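PDB 1I5P: pesticidal crystal protein Cry2Aa from Bacillus thuringiensis serovar kurstaki, which binds midgut epithelial cells of dipteran and lepidopteran larvae and promotes their colloid-osmotic lysis. Local coordinates for residues F231-R245 / T289-Q301. Residues are numbered along the deposited sequence; the frame is centred on the assembly and turned at random.
Sequences FRGLNTRLHDMLEFR and TAQNWPFLYSLFQ
A single tryptophan, Trp293, crosses from the middle domain of this three-domain delta-endotoxin into the helical bundle, a knob in the hole formed by Phe231, Met241, Leu242 and Arg245. It illustrates how two domains can interlock with no direct hydrogen bond between segments 231-245 and 289-301. The axes of 238-245 and 293-300 approach no closer than 12.7 Å, at 81° to each other, and large side chains fill the distance. Trp293 holds CG anti to its own N (chi1 -175°), which lays the indole among those four side chains. Phe231 turns its edge to one indole face in a T-shaped stack, CZ lying 3.7 Å from Trp293 CG; Tyr297 CD2 lies over the opposite face. Round the six-membered ring, Met241 SD makes an oblique Met-aromatic contact, Leu242 CD2 comes within 3.5 Å of Trp293 CZ3, and the extended Arg245 chain crosses with its CD 3.6 Å from Trp293 CZ2, oblique to the ring. Trp293 NE1 hydrogen-bonds to Glu514 OE2, Arg245 NH1 to Asn274 O. Leu238 and Leu296 slide past each other in opposite directions, their CD1 atoms 3.9 Å apart. Between helix 202-232 and strand 235-237 one water joins the segments, donating to Arg232 O and Leu234 O and accepting from Ala290 N at 2.9 Å.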
ATOM      1  N   PHE A 231       5.846  16.322  -4.210  1.00 14.26           N
ATOM      2  CA  PHE A 231       6.927  15.433  -3.821  1.00 14.83           C
ATOM      3  C   PHE A 231       8.260  15.911  -4.401  1.00 15.62           C
ATOM      4  O   PHE A 231       9.302  15.776  -3.756  1.00 14.58           O
ATOM      5  CB  PHE A 231       6.633  14.003  -4.289  1.00 14.83           C
ATOM      6  CG  PHE A 231       7.464  12.957  -3.599  1.00 14.93           C
ATOM      7  CD1 PHE A 231       7.080  12.451  -2.359  1.00 14.88           C
ATOM      8  CD2 PHE A 231       8.649  12.505  -4.169  1.00 12.18           C
ATOM      9  CE1 PHE A 231       7.869  11.505  -1.695  1.00 16.53           C
ATOM     10  CE2 PHE A 231       9.443  11.569  -3.519  1.00 13.86           C
ATOM     11  CZ  PHE A 231       9.055  11.065  -2.276  1.00 14.29           C
ATOM     12  N   ARG A 232       8.236  16.468  -5.611  1.00 16.20           N
ATOM     13  CA  ARG A 232       9.466  16.951  -6.236  1.00 18.28           C
ATOM     14  C   ARG A 232      10.064  18.149  -5.495  1.00 17.13           C
ATOM     15  O   ARG A 232      11.248  18.441  -5.642  1.00 16.84           O
ATOM     16  CB  ARG A 232       9.225  17.347  -7.693  1.00 21.06           C
ATOM     17  CG  ARG A 232       9.013  16.201  -8.670  1.00 25.54           C
ATOM     18  CD  ARG A 232       9.026  16.731 -10.106  1.00 29.67           C
ATOM     19  NE  ARG A 232      10.374  17.015 -10.608  1.00 32.90           N
ATOM     20  CZ  ARG A 232      10.629  17.791 -11.661  1.00 34.38           C
ATOM     21  NH1 ARG A 232       9.629  18.372 -12.315  1.00 33.54           N
ATOM     22  NH2 ARG A 232      11.878  17.976 -12.074  1.00 32.31           N
ATOM     23  N   GLY A 233       9.241  18.839  -4.710  1.00 16.21           N
ATOM     24  CA  GLY A 233       9.722  19.987  -3.963  1.00 17.53           C
ATOM     25  C   GLY A 233      10.199  19.631  -2.566  1.00 18.97           C
ATOM     26  O   GLY A 233      10.575  20.505  -1.780  1.00 20.17           O
ATOM     27  N   LEU A 234      10.192  18.343  -2.245  1.00 19.15           N
ATOM     28  CA  LEU A 234      10.624  17.905  -0.921  1.00 17.67           C
ATOM     29  C   LEU A 234      12.136  17.891  -0.712  1.00 17.10           C
ATOM     30  O   LEU A 234      12.919  17.599  -1.620  1.00 13.55           O
ATOM     31  CB  LEU A 234      10.094  16.502  -0.613  1.00 19.95           C
ATOM     32  CG  LEU A 234       8.647  16.301  -0.147  1.00 20.67           C
ATOM     33  CD1 LEU A 234       8.381  14.814   0.008  1.00 20.48           C
ATOM     34  CD2 LEU A 234       8.417  17.018   1.169  1.00 20.59           C
ATOM     35  N   ASN A 235      12.527  18.217   0.511  1.00 16.24           N
ATOM     36  CA  ASN A 235      13.917  18.204   0.926  1.00 17.49           C
ATOM     37  C   ASN A 235      13.801  18.117   2.430  1.00 18.08           C
ATOM     38  O   ASN A 235      13.795  19.133   3.128  1.00 18.73           O
ATOM     39  CB  ASN A 235      14.651  19.486   0.530  1.00 16.16           C
ATOM     40  CG  ASN A 235      16.151  19.381   0.768  1.00 19.03           C
ATOM     41  OD1 ASN A 235      16.632  18.359   1.256  1.00 16.89           O
ATOM     42  ND2 ASN A 235      16.892  20.430   0.422  1.00 14.68           N
ATOM     43  N   THR A 236      13.685  16.893   2.928  1.00 17.67           N
ATOM     44  CA  THR A 236      13.523  16.691   4.351  1.00 17.46           C
ATOM     45  C   THR A 236      14.173  15.399   4.822  1.00 15.89           C
ATOM     46  O   THR A 236      14.641  14.591   4.020  1.00 16.81           O
ATOM     47  CB  THR A 236      12.027  16.653   4.692  1.00 18.03           C
ATOM     48  OG1 THR A 236      11.854  16.674   6.114  1.00 23.51           O
ATOM     49  CG2 THR A 236      11.391  15.396   4.106  1.00 16.04           C
ATOM     50  N   ARG A 237      14.204  15.200   6.130  1.00 16.81           N
ATOM     51  CA  ARG A 237      14.789  13.982   6.675  1.00 17.83           C
ATOM     52  C   ARG A 237      13.939  12.778   6.270  1.00 16.23           C
ATOM     53  O   ARG A 237      12.764  12.927   5.919  1.00 14.85           O
ATOM     54  CB  ARG A 237      14.884  14.083   8.192  1.00 20.82           C
ATOM     55  CG  ARG A 237      15.721  15.255   8.678  1.00 28.32           C
ATOM     56  CD  ARG A 237      16.431  14.869   9.955  1.00 32.55           C
ATOM     57  NE  ARG A 237      16.326  15.879  11.002  1.00 39.78           N
ATOM     58  CZ  ARG A 237      16.354  15.596  12.301  1.00 42.25           C
ATOM     59  NH1 ARG A 237      16.480  14.335  12.703  1.00 40.84           N
ATOM     60  NH2 ARG A 237      16.262  16.568  13.201  1.00 44.07           N
ATOM     61  N   LEU A 238      14.533  11.588   6.325  1.00 14.23           N
ATOM     62  CA  LEU A 238      13.832  10.364   5.935  1.00 12.30           C
ATOM     63  C   LEU A 238      12.477  10.198   6.603  1.00 11.35           C
ATOM     64  O   LEU A 238      11.468   9.959   5.934  1.00 11.48           O
ATOM     65  CB  LEU A 238      14.693   9.133   6.241  1.00  9.44           C
ATOM     66  CG  LEU A 238      14.128   7.816   5.711  1.00  9.07           C
ATOM     67  CD1 LEU A 238      13.947   7.922   4.204  1.00  9.36           C
ATOM     68  CD2 LEU A 238      15.059   6.659   6.055  1.00  7.50           C
ATOM     69  N   HIS A 239      12.456  10.324   7.925  1.00 11.01           N
ATOM     70  CA  HIS A 239      11.220  10.172   8.669  1.00 13.18           C
ATOM     71  C   HIS A 239      10.092  11.011   8.065  1.00 14.30           C
ATOM     72  O   HIS A 239       8.986  10.515   7.842  1.00 14.17           O
ATOM     73  CB  HIS A 239      11.428  10.568  10.130  1.00 12.97           C
ATOM     74  CG  HIS A 239      10.164  10.578  10.928  1.00 16.83           C
ATOM     75  ND1 HIS A 239       9.543   9.424  11.355  1.00 13.52           N
ATOM     76  CD2 HIS A 239       9.363  11.600  11.309  1.00 16.09           C
ATOM     77  CE1 HIS A 239       8.413   9.735  11.963  1.00 14.10           C
ATOM     78  NE2 HIS A 239       8.279  11.049  11.948  1.00 15.41           N
ATOM     79  N   ASP A 240      10.378  12.281   7.792  1.00 15.15           N
ATOM     80  CA  ASP A 240       9.375  13.183   7.231  1.00 15.26           C
ATOM     81  C   ASP A 240       8.997  12.870   5.789  1.00 13.22           C
ATOM     82  O   ASP A 240       7.847  13.038   5.394  1.00 11.99           O
ATOM     83  CB  ASP A 240       9.855  14.629   7.351  1.00 19.65           C
ATOM     84  CG  ASP A 240       9.834  15.125   8.784  1.00 24.11           C
ATOM     85  OD1 ASP A 240      10.701  15.953   9.143  1.00 29.69           O
ATOM     86  OD2 ASP A 240       8.943  14.689   9.546  1.00 24.72           O
ATOM     87  N   MET A 241       9.959  12.416   4.998  1.00 11.37           N
ATOM     88  CA  MET A 241       9.664  12.068   3.617  1.00 12.10           C
ATOM     89  C   MET A 241       8.698  10.887   3.588  1.00 11.23           C
ATOM     90  O   MET A 241       7.711  10.900   2.855  1.00 11.78           O
ATOM     91  CB  MET A 241      10.947  11.706   2.864  1.00 11.34           C
ATOM     92  CG  MET A 241      10.695  11.181   1.461  1.00 12.24           C
ATOM     93  SD  MET A 241      12.203  10.959   0.536  1.00 16.72           S
ATOM     94  CE  MET A 241      12.395  12.588  -0.148  1.00 15.36           C
ATOM     95  N   LEU A 242       8.983   9.867   4.391  1.00 11.11           N
ATOM     96  CA  LEU A 242       8.124   8.687   4.439  1.00 12.57           C
ATOM     97  C   LEU A 242       6.723   9.002   4.966  1.00 13.86           C
ATOM     98  O   LEU A 242       5.728   8.479   4.452  1.00 15.88           O
ATOM     99  CB  LEU A 242       8.777   7.593   5.294  1.00  8.35           C
ATOM    100  CG  LEU A 242      10.137   7.114   4.784  1.00  9.06           C
ATOM    101  CD1 LEU A 242      10.623   5.923   5.616  1.00  9.90           C
ATOM    102  CD2 LEU A 242      10.015   6.724   3.310  1.00  9.51           C
ATOM    103  N   GLU A 243       6.635   9.849   5.987  1.00 12.15           N
ATOM    104  CA  GLU A 243       5.332  10.201   6.548  1.00 12.36           C
ATOM    105  C   GLU A 243       4.506  11.016   5.561  1.00 13.40           C
ATOM    106  O   GLU A 243       3.280  10.897   5.517  1.00 14.23           O
ATOM    107  CB  GLU A 243       5.493  10.996   7.844  1.00 11.95           C
ATOM    108  CG  GLU A 243       6.155  10.237   8.974  1.00 14.17           C
ATOM    109  CD  GLU A 243       5.520  10.535  10.319  1.00 15.27           C
ATOM    110  OE1 GLU A 243       5.190  11.711  10.577  1.00 17.05           O
ATOM    111  OE2 GLU A 243       5.353   9.595  11.120  1.00 13.13           O
ATOM    112  N   PHE A 244       5.173  11.858   4.782  1.00 12.54           N
ATOM    113  CA  PHE A 244       4.466  12.650   3.796  1.00 10.86           C
ATOM    114  C   PHE A 244       3.798  11.677   2.832  1.00 10.32           C
ATOM    115  O   PHE A 244       2.641  11.853   2.458  1.00  8.80           O
ATOM    116  CB  PHE A 244       5.435  13.548   3.022  1.00 13.50           C
ATOM    117  CG  PHE A 244       4.778  14.352   1.930  1.00 13.08           C
ATOM    118  CD1 PHE A 244       4.016  15.475   2.235  1.00 15.92           C
ATOM    119  CD2 PHE A 244       4.903  13.973   0.598  1.00 15.01           C
ATOM    120  CE1 PHE A 244       3.393  16.213   1.231  1.00 16.75           C
ATOM    121  CE2 PHE A 244       4.281  14.703  -0.419  1.00 15.73           C
ATOM    122  CZ  PHE A 244       3.522  15.825  -0.100  1.00 17.55           C
ATOM    123  N   ARG A 245       4.541  10.646   2.432  1.00  9.46           N
ATOM    124  CA  ARG A 245       4.024   9.641   1.506  1.00 11.37           C
ATOM    125  C   ARG A 245       2.901   8.837   2.148  1.00 11.15           C
ATOM    126  O   ARG A 245       1.851   8.625   1.544  1.00 11.70           O
ATOM    127  CB  ARG A 245       5.139   8.685   1.064  1.00 12.25           C
ATOM    128  CG  ARG A 245       4.644   7.501   0.233  1.00 10.91           C
ATOM    129  CD  ARG A 245       5.794   6.619  -0.222  1.00 13.56           C
ATOM    130  NE  ARG A 245       5.321   5.445  -0.951  1.00 14.22           N
ATOM    131  CZ  ARG A 245       4.649   4.438  -0.399  1.00 16.76           C
ATOM    132  NH1 ARG A 245       4.366   4.446   0.897  1.00 14.44           N
ATOM    133  NH2 ARG A 245       4.249   3.423  -1.150  1.00 15.63           N
ATOM    134  N   THR A 289      15.986  14.378  -1.117  1.00 14.83           N
ATOM    135  CA  THR A 289      15.150  15.021  -2.116  1.00 15.47           C
ATOM    136  C   THR A 289      14.500  13.920  -2.955  1.00 16.56           C
ATOM    137  O   THR A 289      14.867  12.747  -2.845  1.00 15.55           O
ATOM    138  CB  THR A 289      15.980  15.935  -3.040  1.00 17.99           C
ATOM    139  OG1 THR A 289      16.958  15.152  -3.735  1.00 18.58           O
ATOM    140  CG2 THR A 289      16.684  17.010  -2.227  1.00 14.25           C
ATOM    141  N   ALA A 290      13.540  14.300  -3.791  1.00 16.74           N
ATOM    142  CA  ALA A 290      12.831  13.348  -4.639  1.00 16.56           C
ATOM    143  C   ALA A 290      13.758  12.497  -5.505  1.00 17.15           C
ATOM    144  O   ALA A 290      13.473  11.328  -5.770  1.00 17.41           O
ATOM    145  CB  ALA A 290      11.829  14.090  -5.521  1.00 14.79           C
ATOM    146  N   GLN A 291      14.868  13.076  -5.949  1.00 17.30           N
ATOM    147  CA  GLN A 291      15.816  12.348  -6.789  1.00 18.90           C
ATOM    148  C   GLN A 291      16.424  11.154  -6.050  1.00 17.48           C
ATOM    149  O   GLN A 291      16.884  10.198  -6.673  1.00 17.52           O
ATOM    150  CB  GLN A 291      16.927  13.286  -7.274  1.00 20.39           C
ATOM    151  CG  GLN A 291      16.484  14.257  -8.370  1.00 28.65           C
ATOM    152  CD  GLN A 291      17.613  15.158  -8.863  1.00 32.19           C
ATOM    153  OE1 GLN A 291      17.473  15.849  -9.875  1.00 35.10           O
ATOM    154  NE2 GLN A 291      18.734  15.161  -8.143  1.00 32.17           N
ATOM    155  N   ASN A 292      16.406  11.217  -4.722  1.00 15.68           N
ATOM    156  CA  ASN A 292      16.943  10.152  -3.880  1.00 15.92           C
ATOM    157  C   ASN A 292      15.918   9.058  -3.604  1.00 15.17           C
ATOM    158  O   ASN A 292      16.273   7.961  -3.178  1.00 14.93           O
ATOM    159  CB  ASN A 292      17.372  10.705  -2.519  1.00 14.96           C
ATOM    160  CG  ASN A 292      18.333  11.864  -2.627  1.00 16.89           C
ATOM    161  OD1 ASN A 292      18.339  12.747  -1.773  1.00 16.21           O
ATOM    162  ND2 ASN A 292      19.158  11.865  -3.667  1.00 13.77           N
ATOM    163  N   TRP A 293      14.648   9.369  -3.829  1.00 14.90           N
ATOM    164  CA  TRP A 293      13.574   8.429  -3.536  1.00 16.94           C
ATOM    165  C   TRP A 293      13.683   7.083  -4.248  1.00 16.18           C
ATOM    166  O   TRP A 293      13.548   6.038  -3.610  1.00 16.91           O
ATOM    167  CB  TRP A 293      12.208   9.075  -3.821  1.00 15.78           C
ATOM    168  CG  TRP A 293      11.035   8.213  -3.432  1.00 13.18           C
ATOM    169  CD1 TRP A 293       9.950   7.912  -4.205  1.00 14.69           C
ATOM    170  CD2 TRP A 293      10.860   7.499  -2.200  1.00 11.94           C
ATOM    171  NE1 TRP A 293       9.114   7.046  -3.536  1.00 11.44           N
ATOM    172  CE2 TRP A 293       9.648   6.776  -2.305  1.00 12.85           C
ATOM    173  CE3 TRP A 293      11.609   7.395  -1.021  1.00 13.46           C
ATOM    174  CZ2 TRP A 293       9.167   5.958  -1.271  1.00 12.20           C
ATOM    175  CZ3 TRP A 293      11.129   6.579   0.010  1.00 12.56           C
ATOM    176  CH2 TRP A 293       9.920   5.872  -0.128  1.00 13.26           C
ATOM    177  N   PRO A 294      13.932   7.085  -5.570  1.00 17.64           N
ATOM    178  CA  PRO A 294      14.046   5.823  -6.304  1.00 15.96           C
ATOM    179  C   PRO A 294      14.999   4.859  -5.630  1.00 16.45           C
ATOM    180  O   PRO A 294      14.695   3.676  -5.485  1.00 15.59           O
ATOM    181  CB  PRO A 294      14.522   6.273  -7.682  1.00 17.92           C
ATOM    182  CG  PRO A 294      13.794   7.582  -7.838  1.00 16.44           C
ATOM    183  CD  PRO A 294      14.076   8.226  -6.492  1.00 17.73           C
ATOM    184  N   PHE A 295      16.152   5.367  -5.204  1.00 14.86           N
ATOM    185  CA  PHE A 295      17.119   4.516  -4.528  1.00 14.89           C
ATOM    186  C   PHE A 295      16.543   3.964  -3.237  1.00 13.53           C
ATOM    187  O   PHE A 295      16.629   2.762  -2.975  1.00 13.05           O
ATOM    188  CB  PHE A 295      18.404   5.274  -4.176  1.00 13.67           C
ATOM    189  CG  PHE A 295      19.239   4.570  -3.137  1.00 14.62           C
ATOM    190  CD1 PHE A 295      20.075   3.511  -3.490  1.00 13.79           C
ATOM    191  CD2 PHE A 295      19.118   4.903  -1.792  1.00 13.45           C
ATOM    192  CE1 PHE A 295      20.771   2.791  -2.524  1.00 14.21           C
ATOM    193  CE2 PHE A 295      19.814   4.185  -0.809  1.00 15.23           C
ATOM    194  CZ  PHE A 295      20.642   3.127  -1.181  1.00 15.55           C
ATOM    195  N   LEU A 296      15.969   4.850  -2.429  1.00 12.43           N
ATOM    196  CA  LEU A 296      15.409   4.456  -1.140  1.00 12.51           C
ATOM    197  C   LEU A 296      14.350   3.360  -1.210  1.00 13.25           C
ATOM    198  O   LEU A 296      14.443   2.361  -0.502  1.00 15.70           O
ATOM    199  CB  LEU A 296      14.855   5.687  -0.414  1.00  9.95           C
ATOM    200  CG  LEU A 296      15.924   6.693   0.022  1.00 11.79           C
ATOM    201  CD1 LEU A 296      15.278   7.971   0.569  1.00 10.00           C
ATOM    202  CD2 LEU A 296      16.823   6.042   1.069  1.00  8.47           C
ATOM    203  N   TYR A 297      13.346   3.521  -2.063  1.00 14.57           N
ATOM    204  CA  TYR A 297      12.328   2.488  -2.129  1.00 14.76           C
ATOM    205  C   TYR A 297      12.816   1.221  -2.838  1.00 16.07           C
ATOM    206  O   TYR A 297      12.254   0.145  -2.640  1.00 15.11           O
ATOM    207  CB  TYR A 297      11.032   3.034  -2.754  1.00 12.92           C
ATOM    208  CG  TYR A 297      11.027   3.260  -4.248  1.00 12.38           C
ATOM    209  CD1 TYR A 297      11.083   2.189  -5.140  1.00 10.65           C
ATOM    210  CD2 TYR A 297      10.877   4.541  -4.772  1.00 10.43           C
ATOM    211  CE1 TYR A 297      10.983   2.387  -6.514  1.00 10.60           C
ATOM    212  CE2 TYR A 297      10.773   4.750  -6.153  1.00 11.06           C
ATOM    213  CZ  TYR A 297      10.824   3.665  -7.014  1.00 10.99           C
ATOM    214  OH  TYR A 297      10.681   3.857  -8.372  1.00 13.71           O
ATOM    215  N   SER A 298      13.870   1.334  -3.646  1.00 16.61           N
ATOM    216  CA  SER A 298      14.398   0.149  -4.325  1.00 15.34           C
ATOM    217  C   SER A 298      15.129  -0.676  -3.273  1.00 15.82           C
ATOM    218  O   SER A 298      15.221  -1.903  -3.378  1.00 15.98           O
ATOM    219  CB  SER A 298      15.361   0.532  -5.463  1.00 13.80           C
ATOM    220  OG  SER A 298      16.619   0.968  -4.975  1.00 13.29           O
ATOM    221  N   LEU A 299      15.626   0.014  -2.247  1.00 14.79           N
ATOM    222  CA  LEU A 299      16.350  -0.620  -1.151  1.00 13.21           C
ATOM    223  C   LEU A 299      15.393  -1.218  -0.129  1.00 13.64           C
ATOM    224  O   LEU A 299      15.601  -2.331   0.355  1.00 10.36           O
ATOM    225  CB  LEU A 299      17.241   0.401  -0.447  1.00 14.03           C
ATOM    226  CG  LEU A 299      17.898  -0.040   0.865  1.00 13.10           C
ATOM    227  CD1 LEU A 299      18.957  -1.092   0.586  1.00 14.17           C
ATOM    228  CD2 LEU A 299      18.524   1.167   1.553  1.00 13.95           C
ATOM    229  N   PHE A 300      14.350  -0.460   0.199  1.00 14.19           N
ATOM    230  CA  PHE A 300      13.355  -0.882   1.177  1.00 13.04           C
ATOM    231  C   PHE A 300      12.536  -2.093   0.736  1.00 12.13           C
ATOM    232  O   PHE A 300      11.931  -2.763   1.573  1.00 10.08           O
ATOM    233  CB  PHE A 300      12.422   0.289   1.512  1.00 11.60           C
ATOM    234  CG  PHE A 300      13.129   1.479   2.122  1.00 14.27           C
ATOM    235  CD1 PHE A 300      12.508   2.725   2.158  1.00 13.36           C
ATOM    236  CD2 PHE A 300      14.412   1.356   2.661  1.00 15.07           C
ATOM    237  CE1 PHE A 300      13.143   3.830   2.719  1.00 11.79           C
ATOM    238  CE2 PHE A 300      15.057   2.459   3.224  1.00 14.26           C
ATOM    239  CZ  PHE A 300      14.416   3.698   3.251  1.00 11.92           C
ATOM    240  N   GLN A 301      12.518  -2.383  -0.562  1.00 11.11           N
ATOM    241  CA  GLN A 301      11.754  -3.527  -1.053  1.00 13.72           C
ATOM    242  C   GLN A 301      12.621  -4.718  -1.456  1.00 14.00           C
ATOM    243  O   GLN A 301      12.160  -5.624  -2.148  1.00 13.01           O
ATOM    244  CB  GLN A 301      10.869  -3.104  -2.224  1.00 11.62           C
ATOM    245  CG  GLN A 301       9.745  -2.174  -1.800  1.00 14.09           C
ATOM    246  CD  GLN A 301       8.859  -1.789  -2.949  1.00 15.48           C
ATOM    247  OE1 GLN A 301       7.944  -2.528  -3.315  1.00 14.98           O
ATOM    248  NE2 GLN A 301       9.126  -0.625  -3.537  1.00 15.05           N
TER
HETATM  249  O   HOH W   1      12.997  17.123  -4.146  1.00 20.37           O